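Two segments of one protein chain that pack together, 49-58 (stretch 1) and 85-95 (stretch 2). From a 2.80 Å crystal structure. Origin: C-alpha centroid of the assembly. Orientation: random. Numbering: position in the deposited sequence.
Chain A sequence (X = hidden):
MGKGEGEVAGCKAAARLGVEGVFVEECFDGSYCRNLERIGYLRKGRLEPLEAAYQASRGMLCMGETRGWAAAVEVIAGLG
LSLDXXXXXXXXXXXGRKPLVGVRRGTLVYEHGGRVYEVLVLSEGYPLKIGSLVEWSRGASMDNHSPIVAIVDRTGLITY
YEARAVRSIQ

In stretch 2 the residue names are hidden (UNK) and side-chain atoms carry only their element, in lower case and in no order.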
# COMPACT_ATOMS: atom_id res chain seq x y z
N PRO A 49 -18.43 17.96 27.23
CA PRO A 49 -19.24 17.35 26.17
C PRO A 49 -18.86 15.92 25.81
O PRO A 49 -19.74 15.10 25.55
CB PRO A 49 -19.00 18.28 24.98
CG PRO A 49 -18.74 19.59 25.58
CD PRO A 49 -18.00 19.31 26.86
N LEU A 50 -17.57 15.62 25.75
CA LEU A 50 -17.17 14.27 25.42
C LEU A 50 -17.39 13.40 26.63
O LEU A 50 -17.95 12.31 26.52
CB LEU A 50 -15.73 14.21 24.92
CG LEU A 50 -15.44 14.99 23.62
CD1 LEU A 50 -13.97 15.34 23.53
CD2 LEU A 50 -15.91 14.26 22.36
N GLU A 51 -16.97 13.87 27.80
CA GLU A 51 -17.19 13.09 29.00
C GLU A 51 -18.69 12.80 29.15
O GLU A 51 -19.09 11.77 29.70
CB GLU A 51 -16.64 13.81 30.23
CG GLU A 51 -16.46 12.88 31.40
CD GLU A 51 -15.65 11.64 31.04
OE1 GLU A 51 -14.79 11.74 30.16
OE2 GLU A 51 -15.88 10.58 31.65
N ALA A 52 -19.50 13.70 28.61
CA ALA A 52 -20.95 13.66 28.73
C ALA A 52 -21.55 12.67 27.75
O ALA A 52 -22.51 11.97 28.06
CB ALA A 52 -21.52 15.05 28.50
N ALA A 53 -20.97 12.64 26.56
CA ALA A 53 -21.32 11.64 25.57
C ALA A 53 -20.87 10.28 26.08
O ALA A 53 -21.56 9.28 25.89
CB ALA A 53 -20.69 11.94 24.23
N TYR A 54 -19.71 10.25 26.75
CA TYR A 54 -19.15 8.98 27.22
C TYR A 54 -20.03 8.37 28.27
O TYR A 54 -20.52 7.25 28.11
CB TYR A 54 -17.76 9.16 27.82
CG TYR A 54 -17.24 7.88 28.46
CD1 TYR A 54 -17.43 6.66 27.83
CD2 TYR A 54 -16.56 7.90 29.67
CE1 TYR A 54 -16.96 5.49 28.40
CE2 TYR A 54 -16.09 6.74 30.24
CZ TYR A 54 -16.28 5.54 29.60
OH TYR A 54 -15.80 4.36 30.16
N GLN A 55 -20.21 9.10 29.37
CA GLN A 55 -20.95 8.57 30.50
C GLN A 55 -22.39 8.20 30.07
O GLN A 55 -23.00 7.30 30.65
CB GLN A 55 -20.89 9.53 31.70
CG GLN A 55 -19.47 9.72 32.28
CD GLN A 55 -19.04 8.59 33.23
OE1 GLN A 55 -19.72 7.57 33.35
NE2 GLN A 55 -17.92 8.77 33.90
N ALA A 56 -22.90 8.85 29.04
CA ALA A 56 -24.13 8.39 28.40
C ALA A 56 -23.96 6.94 27.91
O ALA A 56 -24.69 6.04 28.34
CB ALA A 56 -24.53 9.32 27.25
N SER A 57 -22.98 6.71 27.04
CA SER A 57 -22.73 5.40 26.41
C SER A 57 -22.36 4.25 27.36
O SER A 57 -22.22 3.10 26.92
CB SER A 57 -21.65 5.54 25.32
OG SER A 57 -20.34 5.43 25.86
N ARG A 58 -22.16 4.55 28.63
CA ARG A 58 -22.00 3.50 29.63
C ARG A 58 -23.34 3.27 30.30
O ARG A 58 -23.53 2.29 31.02
CB ARG A 58 -20.93 3.87 30.66
CG ARG A 58 -19.49 3.61 30.21
CD ARG A 58 -18.48 4.20 31.19
NE ARG A 58 -18.06 3.26 32.22
CZ ARG A 58 -18.36 3.38 33.51
NH1 ARG A 58 -19.09 4.40 33.94
NH2 ARG A 58 -17.93 2.46 34.38
N UNK A 85 -13.66 11.22 16.99
CA UNK A 85 -12.97 11.73 18.18
C UNK A 85 -13.57 11.12 19.44
O UNK A 85 -12.86 10.70 20.35
c UNK A 85 -13.11 13.26 18.34
o UNK A 85 -12.99 13.92 17.07
c UNK A 85 -12.07 13.80 19.29
N UNK A 86 -14.91 11.12 19.48
CA UNK A 86 -15.71 10.60 20.59
C UNK A 86 -15.42 9.13 20.83
O UNK A 86 -15.37 8.66 21.97
c UNK A 86 -17.18 10.79 20.30
N UNK A 87 -15.28 8.40 19.73
CA UNK A 87 -14.96 6.98 19.79
C UNK A 87 -13.57 6.78 20.38
O UNK A 87 -13.41 6.00 21.32
c UNK A 87 -15.09 6.33 18.40
c UNK A 87 -16.59 5.70 16.42
c UNK A 87 -16.52 6.21 17.87
c UNK A 87 -17.35 5.34 18.80
N UNK A 88 -12.58 7.51 19.87
CA UNK A 88 -11.19 7.38 20.34
C UNK A 88 -11.11 7.79 21.78
O UNK A 88 -10.24 7.33 22.53
c UNK A 88 -10.22 8.30 19.58
c UNK A 88 -8.81 8.11 20.10
c UNK A 88 -10.29 8.04 18.09
N UNK A 89 -12.01 8.69 22.15
CA UNK A 89 -12.15 9.16 23.51
C UNK A 89 -12.68 8.02 24.36
O UNK A 89 -12.05 7.63 25.34
c UNK A 89 -13.48 12.31 27.30
c UNK A 89 -14.08 11.08 27.13
c UNK A 89 -13.26 11.00 24.87
c UNK A 89 -12.67 12.24 25.07
o UNK A 89 -13.57 12.98 28.49
c UNK A 89 -13.97 10.43 25.91
c UNK A 89 -13.14 10.31 23.54
c UNK A 89 -12.78 12.89 26.28
N UNK A 90 -13.83 7.49 23.97
CA UNK A 90 -14.44 6.40 24.73
C UNK A 90 -13.42 5.31 24.96
O UNK A 90 -13.20 4.89 26.09
c UNK A 90 -16.78 6.76 23.81
c UNK A 90 -17.84 6.42 22.99
c UNK A 90 -15.64 5.81 23.99
c UNK A 90 -17.86 8.84 24.28
c UNK A 90 -18.91 8.50 23.46
c UNK A 90 -18.90 7.28 22.81
c UNK A 90 -16.81 7.97 24.46
N UNK A 91 -12.82 4.85 23.86
CA UNK A 91 -11.78 3.84 23.90
C UNK A 91 -10.77 4.22 24.96
O UNK A 91 -10.45 3.43 25.84
c UNK A 91 -10.31 2.46 22.34
o UNK A 91 -10.93 1.39 22.17
c UNK A 91 -11.09 3.75 22.53
o UNK A 91 -9.06 2.51 22.33
N UNK A 92 -10.30 5.46 24.89
CA UNK A 92 -9.31 5.94 25.85
C UNK A 92 -9.84 6.01 27.28
O UNK A 92 -9.13 5.68 28.23
c UNK A 92 -6.54 6.40 24.39
c UNK A 92 -7.43 8.70 23.75
c UNK A 92 -8.73 7.29 25.40
c UNK A 92 -7.80 7.27 24.17
N UNK A 93 -11.09 6.43 27.44
CA UNK A 93 -11.71 6.38 28.76
C UNK A 93 -11.78 4.94 29.23
O UNK A 93 -11.38 4.62 30.34
n UNK A 93 -13.37 9.52 30.73
c UNK A 93 -12.50 9.39 29.56
c UNK A 93 -13.09 9.04 31.94
c UNK A 93 -13.09 7.03 28.75
n UNK A 93 -11.96 8.38 32.17
c UNK A 93 -13.10 8.53 28.44
n UNK A 93 -13.94 9.22 32.94
N UNK A 94 -12.27 4.05 28.37
CA UNK A 94 -12.39 2.65 28.76
C UNK A 94 -11.06 2.03 29.20
O UNK A 94 -11.05 1.15 30.07
c UNK A 94 -15.20 1.33 26.41
c UNK A 94 -13.04 1.82 27.65
c UNK A 94 -14.36 2.40 27.11
n UNK A 94 -16.92 -0.17 24.73
c UNK A 94 -16.94 1.16 24.66
n UNK A 94 -17.77 1.76 23.80
n UNK A 94 -16.14 1.89 25.44
N UNK A 95 -9.96 2.49 28.61
CA UNK A 95 -8.62 1.95 28.90
C UNK A 95 -8.02 2.47 30.22
O UNK A 95 -7.02 1.94 30.71
c UNK A 95 -6.80 1.64 25.39
n UNK A 95 -7.87 -0.02 23.73
c UNK A 95 -7.95 1.48 26.42
c UNK A 95 -7.22 1.32 23.96
c UNK A 95 -7.65 2.23 27.74

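Both stretches are helical, and their axes approach to 9.8 Å at an angle of 67° between their N-to-C directions. At position 85 the side chain is one carbon carrying an oxygen and a second carbon, a beta-branched alcohol that makes no close contact with stretch 1; it is Thr85. Position 86 has a single side-chain carbon, CB, 4.2 Å from Leu50 CD2. This is Ala86, and its CA lies 6.2 Å from the CA of Leu50, so the backbones come close here.

Position 87 has four carbons forked at the second, out of reach of stretch 1, as expected of Leu87. Position 88 has one carbon carrying two others, also out of reach: Val88.

At position 89 one carbon leads to a six-carbon ring bearing an oxygen. The ring lies beneath Leu50 CB, and its oxygen reaches the carboxylate of Glu51. A phenol accounts for all of this, and the residue is Tyr89. Leu50 CB stands 3.7 Å from the centroid of the Tyr89 ring, close to the ring normal, in a CH-pi contact, while Tyr89 OH donates a very short hydrogen bond of 2.4 Å to Glu51 OE1.

Position 90 also has a six-carbon ring after one carbon, but no oxygen. It meets Leu50, Ala53, Tyr54 and Ser57 and is Phe90. Its CE1 approaches Tyr54 CA to 3.2 Å, and its CZ lies 3.9 Å from Ala53 CB. Ser57 OG sits over one face, 3.8 Å from Phe90 CE2, while donating a hydrogen bond to Tyr54 O within its own helix.

Two carbons, the second carrying two oxygens, mark position 91 as Asp91, whose CA-to-CB bond points away from stretch 1. Position 92, four carbons forked at the second, is Leu92 and is likewise out of contact.

Position 93 shows three carbons, a nitrogen, and a carbon carrying two more nitrogens. This guanidinium presents its edge to Glu51 and has the Tyr54 ring over one face, and the residue is Arg93. Arg93 NH2 forms a salt bridge with Glu51 OE2 at 2.7 Å, and Arg93 NE donates to Glu51 OE1, also at 2.7 Å, so both carboxylate oxygens are engaged. Nearer the backbone, Arg93 CB lies 3.7 Å from the centroid of the Tyr54 ring, over its face.

Position 94 has the same composition but an extended chain, whose second carbon lies near the Tyr54 hydroxyl; it is Arg94, exposed at the margin of the contact, with Arg94 CG 3.9 Å from Tyr54 OH. Position 95, four carbons in a row ending in nitrogen, is Lys95, which does not reach stretch 1.

The contact, burying 561 Å² in all, joins an apolar surface to a polar cluster. Tyr54 fits as a knob among Tyr89, Phe90, Arg93 and Arg94, while Leu50 packs on Ala86 and Tyr89. Beside them, Glu51 receives bonds from Tyr89 and Arg93, one helical turn apart, so its buried charge is paired and a single carboxylate ties two successive turns of stretch 2 to stretch 1.

Stretch 2 85-95: TALVYFDLRRK
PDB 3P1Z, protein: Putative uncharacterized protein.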